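Glucosidase (Croceicoccus marinus, PDB 5Z3K) probably hydrolyses O-glycosidic bonds, acting as a beta-glucosidase of glycoside hydrolase family 39. Local coordinates at residues V45-V51 / F334-Q339; N355-L360 / I372-Y377. All blocks are in the same frame, centred on the assembly; numbering follows the deposited sequence.

In the fold
The chain combines a closed eight-stranded parallel barrel, the TIM-barrel fold of its clan, with a nine-stranded mixed sheet beside it. Contact 1 lies at the barrel, where the short helix 43-48, leading into barrel strand 53-55, meets helix 329-341, which follows the last barrel strand. Contact 2 is the hairpin of strands 357-363 and 369-376 in the large sheet. Their centres are about 17 Å apart, and helix 329-341 joins them: while F334, Q335, G338 and Q339 meet 45-51, V337 and L336 turn to L373 of contact 2, V337 CG2 lying 4.0 Å from L373 CD2. Contact 1 thus sits on the barrel side of that helix and contact 2 on the sheet side.

Contact 1 of 2, residues V45-V51 / F334-Q339; sequences VWRNAQV and FQLVGQ
A49 and Q335 bring the two backbones closest, their CA atoms 3.9 Å apart, where the end of helix 43-48 lies against helix 329-341. The short helix finishes in a Schellman motif, Q50 taking positive phi, and the A49 carbonyl drops onto G338, making a CA-H...O contact of 3.0 Å from G338 CA to A49 O. Any CB on G338 would clash with that oxygen. Next to that carbonyl, the A49 methyl sits 3.7 Å from both Q335 CA and F334 CE2, while V51 CG2 reaches the ring's edge, 3.7 Å from F334 CZ.

Two glutamines, one helical turn apart, grip N48. Its amide nitrogen ND2 gives a nearly straight bond (170°) to Q335 OE1 at 2.8 Å, the two amides turned 69° against each other. Q339 NE2 donates to the backbone O of N48 at 2.9 Å, coming from above the carbonyl plane. With CG anti to the carbonyl carbon (chi1 -67°) and the chain extended beyond it, Q335 runs out to N48, and V45 CG1 packs on its CD at 3.7 Å. Replacing Q335 with a leucine would probably leave N48 ND2 without this acceptor and the N48 side-chain amide freer to turn. Q335 NE2 is held separately by T331 O.

One water bridges Q50 O and G338 O, donating to both. Uncharged amides therefore tie the helix end down on one flank, A49 and V51 pack on F334 on another, and the glycine lets the backbones come close.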
# COMPACT_ATOMS: atom_id res chain seq x y z
N VAL A 45 -10.34 -10.98 -6.24
CA VAL A 45 -9.78 -10.95 -4.89
C VAL A 45 -9.54 -9.51 -4.45
O VAL A 45 -9.79 -9.14 -3.30
CB VAL A 45 -8.48 -11.79 -4.79
CG1 VAL A 45 -7.93 -11.81 -3.35
CG2 VAL A 45 -8.71 -13.22 -5.28
N TRP A 46 -9.03 -8.67 -5.36
CA TRP A 46 -8.87 -7.25 -5.03
C TRP A 46 -10.22 -6.62 -4.70
O TRP A 46 -10.34 -5.81 -3.77
CB TRP A 46 -8.20 -6.52 -6.20
CG TRP A 46 -6.73 -6.74 -6.37
CD1 TRP A 46 -6.00 -7.78 -5.89
CD2 TRP A 46 -5.82 -5.89 -7.07
NE1 TRP A 46 -4.68 -7.63 -6.25
CE2 TRP A 46 -4.54 -6.47 -6.98
CE3 TRP A 46 -5.97 -4.69 -7.78
CZ2 TRP A 46 -3.41 -5.90 -7.56
CZ3 TRP A 46 -4.84 -4.12 -8.37
CH2 TRP A 46 -3.58 -4.73 -8.26
N ARG A 47 -11.26 -6.97 -5.46
CA ARG A 47 -12.60 -6.48 -5.17
C ARG A 47 -13.07 -6.93 -3.80
O ARG A 47 -13.55 -6.12 -3.00
CB ARG A 47 -13.58 -6.98 -6.25
CG ARG A 47 -15.00 -6.45 -6.05
CD ARG A 47 -16.04 -7.38 -6.69
NE ARG A 47 -15.84 -8.76 -6.26
CZ ARG A 47 -16.18 -9.24 -5.06
NH1 ARG A 47 -16.75 -8.45 -4.15
NH2 ARG A 47 -15.95 -10.52 -4.78
N ASN A 48 -12.93 -8.22 -3.49
CA ASN A 48 -13.34 -8.73 -2.19
C ASN A 48 -12.53 -8.12 -1.05
O ASN A 48 -13.04 -7.94 0.06
CB ASN A 48 -13.22 -10.25 -2.16
CG ASN A 48 -14.05 -10.86 -1.07
OD1 ASN A 48 -15.25 -10.59 -0.97
ND2 ASN A 48 -13.41 -11.66 -0.22
N ALA A 49 -11.26 -7.79 -1.31
CA ALA A 49 -10.45 -7.11 -0.32
C ALA A 49 -10.78 -5.62 -0.20
O ALA A 49 -10.19 -4.94 0.65
CB ALA A 49 -8.96 -7.27 -0.67
N GLN A 50 -11.65 -5.10 -1.07
CA GLN A 50 -11.98 -3.67 -1.09
C GLN A 50 -10.73 -2.79 -1.23
O GLN A 50 -10.57 -1.79 -0.52
CB GLN A 50 -12.79 -3.28 0.15
CG GLN A 50 -13.97 -4.24 0.38
CD GLN A 50 -15.25 -3.53 0.77
OE1 GLN A 50 -15.54 -2.43 0.30
NE2 GLN A 50 -16.03 -4.17 1.64
N VAL A 51 -9.83 -3.18 -2.14
CA VAL A 51 -8.72 -2.31 -2.52
C VAL A 51 -9.28 -0.96 -2.95
O VAL A 51 -10.22 -0.90 -3.74
CB VAL A 51 -7.90 -2.97 -3.65
CG1 VAL A 51 -6.96 -1.95 -4.33
CG2 VAL A 51 -7.10 -4.18 -3.12
N PHE A 334 -4.84 -10.22 3.72
CA PHE A 334 -5.00 -9.05 2.86
C PHE A 334 -6.47 -8.69 2.68
O PHE A 334 -6.84 -7.52 2.77
CB PHE A 334 -4.32 -9.30 1.52
CG PHE A 334 -4.38 -8.12 0.57
CD1 PHE A 334 -3.48 -7.06 0.69
CD2 PHE A 334 -5.31 -8.09 -0.45
CE1 PHE A 334 -3.53 -5.99 -0.19
CE2 PHE A 334 -5.36 -7.02 -1.34
CZ PHE A 334 -4.47 -5.96 -1.21
N GLN A 335 -7.32 -9.70 2.44
CA GLN A 335 -8.75 -9.44 2.28
C GLN A 335 -9.39 -9.00 3.60
O GLN A 335 -10.19 -8.06 3.61
CB GLN A 335 -9.46 -10.68 1.74
CG GLN A 335 -9.05 -11.04 0.30
CD GLN A 335 -9.60 -12.39 -0.12
OE1 GLN A 335 -10.75 -12.50 -0.54
NE2 GLN A 335 -8.79 -13.42 0.02
N LEU A 336 -9.08 -9.68 4.71
CA LEU A 336 -9.73 -9.31 5.97
C LEU A 336 -9.32 -7.91 6.41
O LEU A 336 -10.15 -7.17 6.97
CB LEU A 336 -9.38 -10.32 7.06
CG LEU A 336 -9.65 -11.80 6.77
CD1 LEU A 336 -9.41 -12.58 8.05
CD2 LEU A 336 -11.05 -12.03 6.24
N VAL A 337 -8.07 -7.53 6.17
CA VAL A 337 -7.64 -6.16 6.46
C VAL A 337 -8.44 -5.16 5.63
O VAL A 337 -9.01 -4.20 6.16
CB VAL A 337 -6.12 -5.99 6.19
CG1 VAL A 337 -5.77 -4.53 6.11
CG2 VAL A 337 -5.29 -6.69 7.27
N GLY A 338 -8.48 -5.36 4.32
CA GLY A 338 -9.18 -4.41 3.47
C GLY A 338 -10.65 -4.28 3.82
O GLY A 338 -11.21 -3.18 3.77
N GLN A 339 -11.29 -5.39 4.17
CA GLN A 339 -12.69 -5.32 4.55
C GLN A 339 -12.87 -4.50 5.82
O GLN A 339 -13.85 -3.75 5.95
CB GLN A 339 -13.26 -6.73 4.72
CG GLN A 339 -13.36 -7.46 3.38
CD GLN A 339 -13.42 -8.96 3.51
OE1 GLN A 339 -13.54 -9.50 4.61
NE2 GLN A 339 -13.32 -9.65 2.38
O HOH W 1 -10.66 -0.97 2.12

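Contact 2 of 2, residues N355-L360 / I372-Y377; sequences NGFAAL and ILISNY
A beta hairpin, strands 357-363 and 369-376, brings 355-360 and 372-377 together within the large mixed sheet, with F357 facing N376 and L360 facing L373. The short strand axes lie 4.7 Å apart and run antiparallel at 171°. A358 and S375 form a hydrogen-bonded pair, S375 N donating to A358 O at 2.8 Å and A358 N returning a bond to S375 O; L360 and L373 repeat the pattern. Beyond the strand ends, Y377 N donates to G356 O at 2.7 Å, from above the carbonyl plane.

Neighbouring strand 474-482 takes the other edge of 369-376 through backbone bonds such as I374 with E476; with strand 345-350 flanking 357-363 on its far side, the hairpin sits inside the sheet. On the face carrying F357, A359, I374 and N376, the aromatic ring is the main bridge. Its CZ meets I374 CG2 at 3.6 Å, and the N376 amide stands at its edge, OD1 3.5 Å from F357 CD1, with the planes 81° apart. F357 chi1, -167°, sets CG anti to the backbone N and carries the ring across to the partner strand. N376 ND2 is bonded to L470 O and Y421 O. On the opposite face, L360 and L373 pack against helix 329-341, and S375 OG is hydrogen-bonded to A282 O of helix 277-291.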
# COMPACT_ATOMS: atom_id res chain seq x y z
N ASN A 355 2.71 -4.71 21.12
CA ASN A 355 3.71 -5.77 20.95
C ASN A 355 3.23 -6.88 20.03
O ASN A 355 3.68 -8.03 20.15
CB ASN A 355 4.11 -6.39 22.29
CG ASN A 355 4.10 -5.40 23.40
OD1 ASN A 355 3.23 -5.44 24.27
ND2 ASN A 355 5.08 -4.50 23.40
N GLY A 356 2.31 -6.58 19.12
CA GLY A 356 1.94 -7.53 18.09
C GLY A 356 0.56 -8.13 18.24
O GLY A 356 0.11 -8.83 17.32
N PHE A 357 -0.15 -7.89 19.35
CA PHE A 357 -1.54 -8.31 19.47
C PHE A 357 -2.41 -7.10 19.14
O PHE A 357 -2.86 -6.36 20.02
CB PHE A 357 -1.87 -8.90 20.84
CG PHE A 357 -3.19 -9.62 20.87
CD1 PHE A 357 -3.31 -10.91 20.38
CD2 PHE A 357 -4.33 -8.98 21.34
CE1 PHE A 357 -4.53 -11.58 20.38
CE2 PHE A 357 -5.56 -9.64 21.35
CZ PHE A 357 -5.66 -10.94 20.87
N ALA A 358 -2.66 -6.91 17.85
CA ALA A 358 -3.26 -5.68 17.33
C ALA A 358 -4.73 -5.93 17.00
O ALA A 358 -5.08 -6.97 16.46
CB ALA A 358 -2.53 -5.22 16.07
N ALA A 359 -5.57 -4.95 17.32
CA ALA A 359 -7.00 -5.10 17.10
C ALA A 359 -7.57 -3.78 16.62
O ALA A 359 -7.10 -2.70 17.00
CB ALA A 359 -7.71 -5.60 18.36
N LEU A 360 -8.62 -3.88 15.81
CA LEU A 360 -9.21 -2.74 15.12
C LEU A 360 -10.68 -3.05 14.88
O LEU A 360 -11.03 -4.17 14.50
CB LEU A 360 -8.48 -2.46 13.80
CG LEU A 360 -8.98 -1.32 12.90
CD1 LEU A 360 -8.81 0.04 13.56
CD2 LEU A 360 -8.25 -1.34 11.55
N ILE A 372 -14.50 -6.68 13.38
CA ILE A 372 -13.46 -6.63 14.41
C ILE A 372 -12.30 -7.49 13.94
O ILE A 372 -12.44 -8.71 13.79
CB ILE A 372 -13.96 -7.09 15.79
CG1 ILE A 372 -15.12 -6.23 16.28
CG2 ILE A 372 -12.80 -7.05 16.78
CD1 ILE A 372 -16.47 -6.98 16.33
N LEU A 373 -11.16 -6.85 13.68
CA LEU A 373 -9.98 -7.49 13.12
C LEU A 373 -8.95 -7.65 14.22
O LEU A 373 -8.68 -6.70 14.96
CB LEU A 373 -9.41 -6.63 11.99
CG LEU A 373 -8.14 -7.17 11.34
CD1 LEU A 373 -8.48 -8.41 10.48
CD2 LEU A 373 -7.50 -6.11 10.50
N ILE A 374 -8.38 -8.85 14.34
CA ILE A 374 -7.41 -9.18 15.38
C ILE A 374 -6.24 -9.90 14.75
O ILE A 374 -6.42 -10.92 14.07
CB ILE A 374 -8.03 -10.07 16.48
CG1 ILE A 374 -9.29 -9.44 17.07
CG2 ILE A 374 -6.97 -10.39 17.54
CD1 ILE A 374 -10.13 -10.44 17.86
N SER A 375 -5.03 -9.40 14.99
CA SER A 375 -3.82 -10.12 14.58
C SER A 375 -2.98 -10.41 15.81
O SER A 375 -2.76 -9.52 16.64
CB SER A 375 -2.99 -9.34 13.56
OG SER A 375 -1.84 -10.08 13.17
N ASN A 376 -2.51 -11.65 15.91
CA ASN A 376 -1.59 -12.07 16.96
C ASN A 376 -0.24 -12.33 16.30
O ASN A 376 -0.00 -13.41 15.75
CB ASN A 376 -2.13 -13.32 17.67
CG ASN A 376 -1.39 -13.62 18.96
OD1 ASN A 376 -0.55 -12.84 19.40
ND2 ASN A 376 -1.72 -14.75 19.58
N TYR A 377 0.63 -11.33 16.33
CA TYR A 377 1.93 -11.38 15.67
C TYR A 377 3.05 -11.25 16.69
O TYR A 377 3.00 -10.39 17.57
CB TYR A 377 2.07 -10.25 14.62
CG TYR A 377 3.46 -10.22 14.04
CD1 TYR A 377 3.83 -11.10 13.03
CD2 TYR A 377 4.43 -9.36 14.55
CE1 TYR A 377 5.11 -11.10 12.52
CE2 TYR A 377 5.72 -9.36 14.05
CZ TYR A 377 6.05 -10.24 13.04
OH TYR A 377 7.33 -10.25 12.52